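Local coordinates for protein putative angiotensinogen (Lampetra fluviatilis, PDB 5INW) that binds heparin and inhibits thrombin with heparin as the template, as a member of the serpin family, at residues 95-100 against 321-326; 111-116 against 393-398; 117-122 against 240-245; 186-191 against 380-385; 218-221 against 227-230. The protein carries 1 engineered substitution. All coordinates share one frame; numbering follows the deposited sequence.

Contacts 2 and 3 share helix 110-122 and touch, about 10 Å apart between centres, where its successive turns pack under strands 389-401 and 238-251 of the large sheet. Strand 405-417, the inserted part of the cleaved reactive loop, runs between those two strands. Contact 4 joins on beyond the end of the helix, its centre about 13 Å from that of contact 3; contact 5 lies over the face of the sheet at strand 238-251, touching V243 and V245, about 16 Å from contact 3 between centres. Contact 1 stands apart, about 19 Å from contact 2 between centres. Along the chain, contacts 3 and 5 are nested inside the loop closed by contact 1, whereas contacts 2 and 4 cross it, knitting one serpin body.

Contact 1. Residues 95-100 against 321-326; sequences QVLGGA and KVEESV
The carboxylate of E323 is the flat group that meets L97. L97 CD2 approaches from off the carboxylate plane, out past the OE1 end, and lies 3.6 Å from E323 CD; the nearer distance to OE1 itself is too short to be read closely at this resolution. The second methyl, L97 CD1, rests against the root of the same side chain, 3.8 Å from E323 CB and equally near the backbone O of E323. The leucine thus straddles the glutamate, one branch at its base and the other at its polar end. Its CG sits beside the backbone N (chi1 -68°), which sends the fork across the gap to helix 319-325. At the margin, the carboxylate of E324 only grazes it, with OE2 4.3 Å from L97 CD1. Beyond CG, the E323 chain is extended, and it delivers its acid to partners elsewhere: OE2 hydrogen-bonds to Y93 OH on helix 77-96 and forms a salt bridge with R29 of the C-terminal peptide chain, which also packs on L97. An alanine in place of L97 would remove both methyls, and the aliphatic base of E323 would probably lose its cover on this side, leaving the acid less firmly positioned for its arginine. The leucine brings no polar mate to the buried acid, so the charge of E323 is probably balanced chiefly by the arginine of the cleaved-off peptide, linking this corner of the body to that peptide.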
# COMPACT_ATOMS: atom_id res chain seq x y z
N GLN A 95 -4.13 -9.31 9.72
CA GLN A 95 -3.60 -8.86 11.00
C GLN A 95 -4.15 -7.49 11.42
O GLN A 95 -4.51 -7.31 12.57
CB GLN A 95 -2.08 -8.78 10.96
CG GLN A 95 -1.32 -10.08 10.67
CD GLN A 95 -1.64 -11.23 11.60
OE1 GLN A 95 -1.95 -12.32 11.13
NE2 GLN A 95 -1.63 -10.99 12.91
N VAL A 96 -4.23 -6.52 10.50
CA VAL A 96 -4.82 -5.20 10.82
C VAL A 96 -6.22 -5.29 11.45
O VAL A 96 -6.55 -4.49 12.31
CB VAL A 96 -4.85 -4.23 9.60
CG1 VAL A 96 -5.58 -2.90 9.95
CG2 VAL A 96 -3.43 -3.90 9.14
N LEU A 97 -7.05 -6.23 10.97
CA LEU A 97 -8.42 -6.52 11.48
C LEU A 97 -8.48 -6.88 12.95
O LEU A 97 -9.50 -6.63 13.60
CB LEU A 97 -9.05 -7.71 10.75
CG LEU A 97 -9.39 -7.53 9.28
CD1 LEU A 97 -9.85 -8.84 8.66
CD2 LEU A 97 -10.45 -6.45 9.09
N GLY A 98 -7.41 -7.50 13.45
CA GLY A 98 -7.28 -7.80 14.87
C GLY A 98 -7.29 -6.58 15.78
O GLY A 98 -7.55 -6.71 16.97
N GLY A 99 -7.02 -5.40 15.24
CA GLY A 99 -6.98 -4.17 16.02
C GLY A 99 -7.77 -3.02 15.43
O GLY A 99 -7.39 -1.86 15.62
N ALA A 100 -8.86 -3.34 14.73
CA ALA A 100 -9.68 -2.34 14.06
C ALA A 100 -11.18 -2.47 14.40
O ALA A 100 -11.90 -3.38 13.92
CB ALA A 100 -9.45 -2.41 12.55
N LYS A 321 -16.81 -11.31 7.25
CA LYS A 321 -16.71 -12.51 6.42
C LYS A 321 -16.24 -12.12 5.04
O LYS A 321 -15.64 -12.94 4.35
CB LYS A 321 -18.06 -13.26 6.35
CG LYS A 321 -18.53 -13.74 7.73
CD LYS A 321 -19.62 -14.80 7.66
CE LYS A 321 -19.04 -16.20 7.48
NZ LYS A 321 -20.11 -17.22 7.49
N VAL A 322 -16.50 -10.87 4.64
CA VAL A 322 -15.93 -10.30 3.42
C VAL A 322 -14.42 -10.12 3.64
O VAL A 322 -13.58 -10.69 2.91
CB VAL A 322 -16.60 -8.97 3.04
CG1 VAL A 322 -15.89 -8.31 1.87
CG2 VAL A 322 -18.08 -9.20 2.70
N GLU A 323 -14.08 -9.37 4.68
CA GLU A 323 -12.67 -9.10 5.03
C GLU A 323 -11.87 -10.33 5.41
O GLU A 323 -10.67 -10.31 5.28
CB GLU A 323 -12.60 -8.04 6.15
CG GLU A 323 -13.02 -6.68 5.63
CD GLU A 323 -12.91 -5.54 6.62
OE1 GLU A 323 -13.01 -5.78 7.84
OE2 GLU A 323 -12.74 -4.39 6.19
N GLU A 324 -12.53 -11.38 5.91
CA GLU A 324 -11.89 -12.70 6.11
C GLU A 324 -11.49 -13.40 4.82
O GLU A 324 -10.47 -14.06 4.79
CB GLU A 324 -12.79 -13.64 6.91
CG GLU A 324 -12.55 -13.58 8.40
CD GLU A 324 -11.12 -13.93 8.72
OE1 GLU A 324 -10.68 -15.03 8.28
OE2 GLU A 324 -10.43 -13.09 9.36
N SER A 325 -12.30 -13.30 3.77
CA SER A 325 -12.05 -14.05 2.54
C SER A 325 -10.97 -13.45 1.63
O SER A 325 -10.54 -14.15 0.68
CB SER A 325 -13.33 -14.16 1.73
OG SER A 325 -13.69 -12.89 1.24
N VAL A 326 -10.55 -12.19 1.88
CA VAL A 326 -9.62 -11.53 0.97
C VAL A 326 -8.35 -12.35 0.79
O VAL A 326 -7.73 -12.76 1.73
CB VAL A 326 -9.26 -10.06 1.30
CG1 VAL A 326 -10.50 -9.19 1.16
CG2 VAL A 326 -8.60 -9.91 2.67

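Contact 2. Residues 111-116 against 393-398; sequences LSIASA and ITHKSV
Helix 110-122 passes strand 389-401 with the CA atoms of I113 and H395 7.5 Å apart, and the space between them is bridged by side chains alone. The imidazole of H395 hangs from the strand with chi1 at -175°, so that CG lies trans to the main-chain N and the ring drops onto the helix. There I113 meets it at about a right angle. Its CD1 sits over one face in a CH-pi contact, 3.8 Å from the ring centroid and 20° off the normal, displaced toward the rim. CG1 of I113 lies on the ND1 side of the same ring. One residue earlier, S112 CB comes up to the edge near the ring plane, 4.0 Å from H395 CE1, so face and edge are taken by neighbouring residues of one turn.

The ring nitrogens are both engaged: ND1 bonds to T412 OG1 of strand 405-417 and NE2 to the backbone N of S109. S112 OG bonds to that same T412 hydroxyl and to N244 OD1. Two polar links and a greasy face therefore fix the rotation of the imidazole. H395 linked through T412 to S112, which in turn holds N244, is consistent with the polar cluster of the serpin shutter, here with the cleaved reactive loop inserted as strand 405-417 and T412 joining the cluster.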
# COMPACT_ATOMS: atom_id res chain seq x y z
N LEU A 111 2.93 -2.91 -2.05
CA LEU A 111 4.19 -2.63 -2.77
C LEU A 111 5.21 -1.83 -1.98
O LEU A 111 6.41 -2.10 -2.06
CB LEU A 111 3.94 -1.85 -4.06
CG LEU A 111 3.31 -2.61 -5.22
CD1 LEU A 111 3.10 -1.62 -6.34
CD2 LEU A 111 4.16 -3.77 -5.71
N SER A 112 4.71 -0.78 -1.31
CA SER A 112 5.57 0.08 -0.53
C SER A 112 6.22 -0.72 0.57
O SER A 112 7.43 -0.65 0.78
CB SER A 112 4.81 1.25 0.09
OG SER A 112 5.71 2.15 0.73
N ILE A 113 5.40 -1.51 1.26
CA ILE A 113 5.91 -2.28 2.34
C ILE A 113 6.85 -3.39 1.86
O ILE A 113 7.89 -3.66 2.48
CB ILE A 113 4.78 -2.84 3.22
CG1 ILE A 113 3.99 -1.69 3.84
CG2 ILE A 113 5.37 -3.68 4.38
CD1 ILE A 113 2.72 -2.13 4.57
N ALA A 114 6.51 -4.03 0.74
CA ALA A 114 7.39 -5.07 0.16
C ALA A 114 8.74 -4.51 -0.30
O ALA A 114 9.76 -5.19 -0.19
CB ALA A 114 6.70 -5.79 -0.98
N SER A 115 8.71 -3.28 -0.83
CA SER A 115 9.93 -2.66 -1.25
C SER A 115 10.84 -2.37 -0.09
O SER A 115 12.05 -2.61 -0.18
CB SER A 115 9.66 -1.37 -1.97
OG SER A 115 8.93 -1.67 -3.10
N ALA A 116 10.28 -1.83 0.98
CA ALA A 116 11.10 -1.51 2.12
C ALA A 116 11.69 -2.80 2.71
O ALA A 116 12.87 -2.85 3.03
CB ALA A 116 10.33 -0.71 3.15
N ILE A 393 9.33 0.15 12.19
CA ILE A 393 8.73 0.25 10.85
C ILE A 393 7.35 0.91 10.85
O ILE A 393 6.41 0.38 11.40
CB ILE A 393 8.51 -1.13 10.24
CG1 ILE A 393 9.83 -1.86 10.10
CG2 ILE A 393 7.88 -1.02 8.87
CD1 ILE A 393 9.71 -3.19 9.36
N THR A 394 7.25 2.07 10.24
CA THR A 394 5.98 2.76 10.17
C THR A 394 5.46 2.61 8.76
O THR A 394 6.21 2.26 7.86
CB THR A 394 6.09 4.23 10.65
OG1 THR A 394 7.22 4.89 10.05
CG2 THR A 394 6.35 4.24 12.12
N HIS A 395 4.16 2.77 8.60
CA HIS A 395 3.52 2.82 7.31
C HIS A 395 2.44 3.84 7.42
O HIS A 395 1.71 3.83 8.34
CB HIS A 395 2.95 1.48 6.89
CG HIS A 395 2.40 1.50 5.51
ND1 HIS A 395 3.19 1.39 4.39
CD2 HIS A 395 1.16 1.75 5.06
CE1 HIS A 395 2.45 1.52 3.31
NE2 HIS A 395 1.21 1.73 3.69
N LYS A 396 2.39 4.75 6.48
CA LYS A 396 1.46 5.89 6.50
C LYS A 396 0.88 5.98 5.07
O LYS A 396 1.61 5.82 4.07
CB LYS A 396 2.25 7.13 6.88
CG LYS A 396 1.46 8.25 7.51
CD LYS A 396 0.83 9.21 6.48
CE LYS A 396 -0.09 10.24 7.14
NZ LYS A 396 -0.08 11.54 6.43
N SER A 397 -0.43 6.17 4.95
CA SER A 397 -1.07 6.25 3.61
C SER A 397 -2.26 7.18 3.54
O SER A 397 -2.88 7.41 4.54
CB SER A 397 -1.50 4.85 3.17
OG SER A 397 -2.40 4.36 4.14
N VAL A 398 -2.56 7.72 2.37
CA VAL A 398 -3.68 8.63 2.19
C VAL A 398 -4.50 8.29 0.93
O VAL A 398 -3.93 7.94 -0.08
CB VAL A 398 -3.22 10.08 2.04
CG1 VAL A 398 -4.43 11.03 2.06
CG2 VAL A 398 -2.24 10.45 3.12

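Contact 3. Residues 117-122 against 240-245; sequences LGVVTA and LVIVNV
I242 CD1 is the atom on which this contact turns, wedged against two neighbouring valines of the helix. V119 CG1 lies 3.4 Å from I242 CD1, and V120 CG2, from the next residue, lies 3.6 Å from I242 CD1. V119 and I242 run antiparallel, alongside one another: the isoleucine's other methyl, CG2, comes to 3.8 Å from V119 CB, so each side chain touches the other along its length. A chi1 of 176° sets V119 CG1 across from the main-chain N and swings that methyl toward the strand. V120 meets the isoleucine at a slant, through one methyl alone.

This is the buried face of the large serpin sheet, with helix 110-122 lying beneath strand 238-251. V414 of strand 405-417 packs on both V120 and I242, while V176 of strand 168-179 lies against V119, so the strands flanking 238-251 extend the same apolar layer on each side. Backbone bonds tie I242 to V414, and its neighbours V241 and V243 to F177 and V175; these fix the height of the isoleucine relative to the helix.

On the helix itself, T121 N and T121 OG1 grip L117 O from opposite faces of its plane, the hydroxyl at 2.6 Å and tilted 33° from it. The T121 side chain packs on R129, L132, D133 and L136 of helix 126-136, which follows in the chain.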
# COMPACT_ATOMS: atom_id res chain seq x y z
N LEU A 117 10.89 -3.85 2.79
CA LEU A 117 11.38 -5.14 3.32
C LEU A 117 12.33 -5.89 2.39
O LEU A 117 13.13 -6.69 2.85
CB LEU A 117 10.20 -6.05 3.62
CG LEU A 117 9.18 -5.55 4.64
CD1 LEU A 117 8.02 -6.52 4.63
CD2 LEU A 117 9.77 -5.44 6.03
N GLY A 118 12.22 -5.66 1.09
CA GLY A 118 13.19 -6.17 0.12
C GLY A 118 14.56 -5.61 0.42
O GLY A 118 15.55 -6.31 0.38
N VAL A 119 14.62 -4.33 0.77
CA VAL A 119 15.90 -3.71 1.08
C VAL A 119 16.51 -4.38 2.34
O VAL A 119 17.65 -4.76 2.37
CB VAL A 119 15.75 -2.18 1.30
CG1 VAL A 119 17.08 -1.60 1.72
CG2 VAL A 119 15.27 -1.47 0.01
N VAL A 120 15.69 -4.57 3.35
CA VAL A 120 16.12 -5.24 4.58
C VAL A 120 16.54 -6.68 4.26
O VAL A 120 17.49 -7.21 4.85
CB VAL A 120 14.98 -5.19 5.68
CG1 VAL A 120 15.34 -6.02 6.93
CG2 VAL A 120 14.70 -3.77 6.12
N THR A 121 15.80 -7.32 3.36
CA THR A 121 16.13 -8.70 2.99
C THR A 121 17.52 -8.80 2.38
O THR A 121 18.28 -9.67 2.70
CB THR A 121 15.07 -9.27 2.02
OG1 THR A 121 13.78 -9.17 2.65
CG2 THR A 121 15.39 -10.69 1.66
N ALA A 122 17.84 -7.83 1.53
CA ALA A 122 19.12 -7.74 0.88
C ALA A 122 20.27 -7.63 1.81
O ALA A 122 21.37 -8.05 1.47
CB ALA A 122 19.12 -6.54 -0.06
N LEU A 240 20.86 3.07 10.06
CA LEU A 240 20.26 3.32 8.73
C LEU A 240 18.79 3.61 8.83
O LEU A 240 18.14 3.22 9.81
CB LEU A 240 20.39 2.12 7.81
CG LEU A 240 21.75 1.75 7.29
CD1 LEU A 240 22.39 0.73 8.24
CD2 LEU A 240 21.63 1.22 5.85
N VAL A 241 18.27 4.25 7.78
CA VAL A 241 16.84 4.47 7.59
C VAL A 241 16.51 4.14 6.14
O VAL A 241 17.11 4.73 5.27
CB VAL A 241 16.47 5.92 7.87
CG1 VAL A 241 14.97 6.14 7.66
CG2 VAL A 241 16.82 6.24 9.29
N ILE A 242 15.55 3.26 5.90
CA ILE A 242 15.14 2.85 4.56
C ILE A 242 13.78 3.44 4.34
O ILE A 242 12.99 3.42 5.22
CB ILE A 242 15.01 1.31 4.48
CG1 ILE A 242 16.40 0.67 4.58
CG2 ILE A 242 14.34 0.84 3.20
CD1 ILE A 242 16.37 -0.78 4.99
N VAL A 243 13.52 3.94 3.14
CA VAL A 243 12.27 4.65 2.82
C VAL A 243 11.76 4.17 1.49
O VAL A 243 12.49 4.14 0.51
CB VAL A 243 12.52 6.17 2.71
CG1 VAL A 243 11.35 6.87 2.05
CG2 VAL A 243 12.86 6.74 4.07
N ASN A 244 10.51 3.77 1.46
CA ASN A 244 9.78 3.69 0.20
C ASN A 244 8.65 4.70 0.28
O ASN A 244 7.96 4.80 1.29
CB ASN A 244 9.15 2.31 -0.05
CG ASN A 244 8.36 2.30 -1.31
OD1 ASN A 244 7.19 2.68 -1.33
ND2 ASN A 244 9.03 2.03 -2.41
N VAL A 245 8.47 5.38 -0.82
CA VAL A 245 7.23 6.08 -1.08
C VAL A 245 6.65 5.63 -2.42
O VAL A 245 7.38 5.30 -3.34
CB VAL A 245 7.41 7.60 -1.12
CG1 VAL A 245 8.12 8.02 0.12
CG2 VAL A 245 8.20 8.02 -2.35

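Contact 4. Residues 186-191 against 380-385; sequences RQFTRT and SRITGM
The backbone O of R381 lies beside the first carbon of F188's side chain, 3.4 Å from F188 CB, while the aromatic ring turns past it to another partner. That partner is I382, whose CG1 lies over one ring face in a CH-pi contact, 4.2 Å from the centroid and 21° off the normal, shifted toward the rim. Its closest ring atom is CE1, at 3.9 Å from I382 CG1. The two side chains extend in the same direction, with the isoleucine laid over the ring near its rim. F188 gets there with CG anti to the backbone N (chi1 174°), which carries the ring off helix 186-196 toward the loop before strand 389-401.

The loop is tied down from outside. Backbone bonds join R381 to G123 and I382 to Y185, R381 NE bonds to N125 OD1, and T383 OG1 bonds to W183 O. Within the loop, T383 OG1 accepts from M385 N at 2.9 Å, an ST turn that shapes the chain just past I382. F188 also packs on the backbone oxygens of V119 and A122, at the end of helix 110-122.

With neither residue offering a polar side chain to the other, cohesion between F188 and I382 comes from apolar and CH-pi packing, while the polar groups of the loop are satisfied by G123, N125, Y185 and W183.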
# COMPACT_ATOMS: atom_id res chain seq x y z
N ARG A 186 29.90 -3.67 -0.27
CA ARG A 186 29.54 -3.26 -1.62
C ARG A 186 28.48 -4.13 -2.31
O ARG A 186 27.75 -3.66 -3.21
CB ARG A 186 30.77 -3.21 -2.46
CG ARG A 186 30.51 -2.50 -3.75
CD ARG A 186 31.81 -2.41 -4.48
NE ARG A 186 32.27 -3.71 -4.96
CZ ARG A 186 33.38 -3.87 -5.65
NH1 ARG A 186 34.18 -2.82 -5.90
NH2 ARG A 186 33.71 -5.09 -6.06
N GLN A 187 28.38 -5.39 -1.91
CA GLN A 187 27.43 -6.27 -2.54
C GLN A 187 26.04 -5.82 -2.11
O GLN A 187 25.05 -5.87 -2.90
CB GLN A 187 27.76 -7.74 -2.21
CG GLN A 187 29.06 -8.26 -2.81
CD GLN A 187 30.27 -8.15 -1.88
OE1 GLN A 187 30.26 -7.40 -0.88
NE2 GLN A 187 31.35 -8.87 -2.25
N PHE A 188 25.97 -5.31 -0.89
CA PHE A 188 24.75 -4.69 -0.41
C PHE A 188 24.39 -3.41 -1.17
O PHE A 188 23.27 -3.26 -1.60
CB PHE A 188 24.81 -4.40 1.08
CG PHE A 188 23.63 -3.64 1.58
CD1 PHE A 188 22.42 -4.30 1.82
CD2 PHE A 188 23.71 -2.27 1.81
CE1 PHE A 188 21.30 -3.63 2.32
CE2 PHE A 188 22.58 -1.57 2.29
CZ PHE A 188 21.38 -2.25 2.53
N THR A 189 25.34 -2.49 -1.35
CA THR A 189 25.03 -1.18 -1.96
C THR A 189 24.66 -1.25 -3.41
O THR A 189 23.77 -0.53 -3.86
CB THR A 189 26.18 -0.19 -1.86
OG1 THR A 189 27.36 -0.77 -2.42
CG2 THR A 189 26.40 0.16 -0.45
N ARG A 190 25.31 -2.16 -4.10
CA ARG A 190 25.04 -2.42 -5.48
C ARG A 190 23.76 -3.19 -5.72
O ARG A 190 23.08 -2.88 -6.72
CB ARG A 190 26.17 -3.21 -6.12
CG ARG A 190 27.42 -2.42 -6.18
CD ARG A 190 28.46 -3.22 -6.89
NE ARG A 190 29.59 -2.36 -7.25
CZ ARG A 190 30.70 -2.77 -7.84
NH1 ARG A 190 30.83 -4.03 -8.19
NH2 ARG A 190 31.68 -1.91 -8.06
N THR A 191 23.42 -4.19 -4.90
CA THR A 191 22.10 -4.83 -5.12
C THR A 191 20.98 -3.85 -4.79
O THR A 191 19.95 -3.93 -5.45
CB THR A 191 21.83 -6.14 -4.37
OG1 THR A 191 22.06 -5.89 -3.03
CG2 THR A 191 22.76 -7.27 -4.80
N SER A 380 23.88 -8.94 8.74
CA SER A 380 25.31 -8.94 8.59
C SER A 380 25.78 -8.76 7.15
O SER A 380 27.00 -8.61 6.95
CB SER A 380 25.90 -10.24 9.17
OG SER A 380 25.70 -11.34 8.30
N ARG A 381 24.86 -8.84 6.18
CA ARG A 381 25.17 -8.51 4.78
C ARG A 381 25.26 -7.01 4.58
O ARG A 381 25.80 -6.58 3.56
CB ARG A 381 24.16 -9.10 3.77
CG ARG A 381 24.29 -10.59 3.42
CD ARG A 381 23.27 -10.99 2.33
NE ARG A 381 23.10 -12.43 2.18
CZ ARG A 381 23.52 -13.20 1.16
NH1 ARG A 381 24.13 -12.70 0.08
NH2 ARG A 381 23.30 -14.52 1.20
N ILE A 382 24.72 -6.22 5.51
CA ILE A 382 24.81 -4.76 5.44
C ILE A 382 26.20 -4.27 5.82
O ILE A 382 26.82 -3.51 5.09
CB ILE A 382 23.79 -4.05 6.37
CG1 ILE A 382 22.37 -4.43 5.98
CG2 ILE A 382 23.88 -2.52 6.27
CD1 ILE A 382 21.31 -3.89 6.93
N THR A 383 26.64 -4.67 7.00
CA THR A 383 27.97 -4.30 7.51
C THR A 383 28.42 -5.25 8.58
O THR A 383 27.60 -5.82 9.26
CB THR A 383 27.99 -2.88 8.09
OG1 THR A 383 29.28 -2.60 8.61
CG2 THR A 383 26.97 -2.72 9.19
N GLY A 384 29.71 -5.48 8.70
CA GLY A 384 30.23 -6.22 9.82
C GLY A 384 30.66 -5.31 10.94
O GLY A 384 30.90 -5.79 12.02
N MET A 385 30.77 -4.00 10.70
CA MET A 385 31.28 -3.02 11.69
C MET A 385 30.39 -2.94 12.93
O MET A 385 30.86 -2.49 13.96
CB MET A 385 31.36 -1.59 11.10
CG MET A 385 32.72 -0.91 10.98
SD MET A 385 32.31 0.87 10.81
CE MET A 385 32.32 1.49 12.52

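Contact 5. Residues 218-221 against 227-230; sequences YIEK and FPDV
I219 and V230 stand at about a right angle to each other, and I219 CG2 meets V230 CG2 at 3.9 Å. The same I219 methyl faces F227, 4.0 Å from F227 CB, so one branch of the isoleucine fills the notch between two residues of the loop. With chi1 at -71°, CG1 lies beside the backbone N and brings CD1 to V230 CB as well, while CG2 takes the position opposite that N. Of its side chain F227 offers CB, and its backbone O also lies against I219 CG2; the ring leads away, down onto V245 and Y247 of strand 238-251 and onto K409 and E411 of strand 405-417.

The two segments are the end of helix 208-221, helix F of the serpin fold, and the link that returns from it to strand 238-251. This helix and its link cross the front of the large sheet, and the turn between them folds back so that the CA atoms of E220 and P228 lie 5.1 Å apart. The backbones nearly touch: E220 CA makes a CA-H...O contact with F227 O at 3.4 Å and 120° at the hydrogen.

Farther out, E220 lies across P228. Its chain is extended beyond CG, and OE1 swings over P228 CB, with E220 CD 4.1 Å from that carbon. An alanine in place of E220 would probably uncover P228 CB on this side and leave the proline freer to move. The side chain of E220 also touches K225, while I219 O accepts from T223 OG1 just past the helix end. V230 carries the loop down to E411 and V413 of strand 405-417.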
# COMPACT_ATOMS: atom_id res chain seq x y z
N TYR A 218 15.89 15.84 0.94
CA TYR A 218 16.27 14.91 -0.12
C TYR A 218 15.08 14.19 -0.70
O TYR A 218 14.99 14.01 -1.91
CB TYR A 218 17.27 13.87 0.36
CG TYR A 218 17.84 13.02 -0.78
CD1 TYR A 218 19.01 13.40 -1.47
CD2 TYR A 218 17.22 11.83 -1.17
CE1 TYR A 218 19.54 12.60 -2.48
CE2 TYR A 218 17.73 11.06 -2.18
CZ TYR A 218 18.88 11.45 -2.83
OH TYR A 218 19.35 10.65 -3.84
N ILE A 219 14.19 13.73 0.18
CA ILE A 219 13.03 12.98 -0.26
C ILE A 219 12.16 13.87 -1.13
O ILE A 219 11.70 13.45 -2.21
CB ILE A 219 12.27 12.38 0.92
CG1 ILE A 219 13.09 11.27 1.50
CG2 ILE A 219 10.92 11.82 0.49
CD1 ILE A 219 12.64 10.87 2.88
N GLU A 220 11.94 15.09 -0.67
CA GLU A 220 11.12 16.05 -1.38
C GLU A 220 11.70 16.41 -2.74
O GLU A 220 10.96 16.49 -3.70
CB GLU A 220 10.96 17.31 -0.54
CG GLU A 220 9.86 18.22 -1.03
CD GLU A 220 9.67 19.44 -0.16
OE1 GLU A 220 9.46 19.24 1.07
OE2 GLU A 220 9.71 20.57 -0.70
N LYS A 221 13.01 16.63 -2.81
CA LYS A 221 13.70 16.92 -4.07
C LYS A 221 13.39 15.85 -5.09
O LYS A 221 12.93 16.14 -6.19
CB LYS A 221 15.24 17.06 -3.84
CG LYS A 221 15.67 18.43 -3.30
CD LYS A 221 17.11 18.37 -2.82
CE LYS A 221 17.63 19.72 -2.36
NZ LYS A 221 19.10 19.87 -2.60
N PHE A 227 6.07 14.50 -1.28
CA PHE A 227 6.43 13.93 -0.02
C PHE A 227 7.43 14.82 0.72
O PHE A 227 8.65 14.68 0.57
CB PHE A 227 7.03 12.55 -0.27
CG PHE A 227 6.08 11.57 -0.84
CD1 PHE A 227 5.93 11.45 -2.18
CD2 PHE A 227 5.33 10.76 -0.01
CE1 PHE A 227 5.05 10.55 -2.70
CE2 PHE A 227 4.44 9.86 -0.52
CZ PHE A 227 4.31 9.75 -1.87
N PRO A 228 6.92 15.79 1.50
CA PRO A 228 7.75 16.48 2.49
C PRO A 228 7.56 15.70 3.78
O PRO A 228 6.76 14.75 3.79
CB PRO A 228 7.08 17.83 2.57
CG PRO A 228 5.62 17.52 2.39
CD PRO A 228 5.53 16.30 1.52
N ASP A 229 8.26 16.07 4.85
CA ASP A 229 8.01 15.49 6.21
C ASP A 229 7.75 13.94 6.37
O ASP A 229 7.11 13.51 7.32
CB ASP A 229 6.92 16.29 6.94
CG ASP A 229 5.52 16.09 6.34
OD1 ASP A 229 5.20 14.99 5.82
OD2 ASP A 229 4.72 17.04 6.40
N VAL A 230 8.30 13.12 5.49
CA VAL A 230 8.20 11.68 5.60
C VAL A 230 8.88 11.23 6.90
O VAL A 230 8.48 10.24 7.49
CB VAL A 230 8.86 10.97 4.40
CG1 VAL A 230 8.93 9.44 4.57
CG2 VAL A 230 8.12 11.29 3.12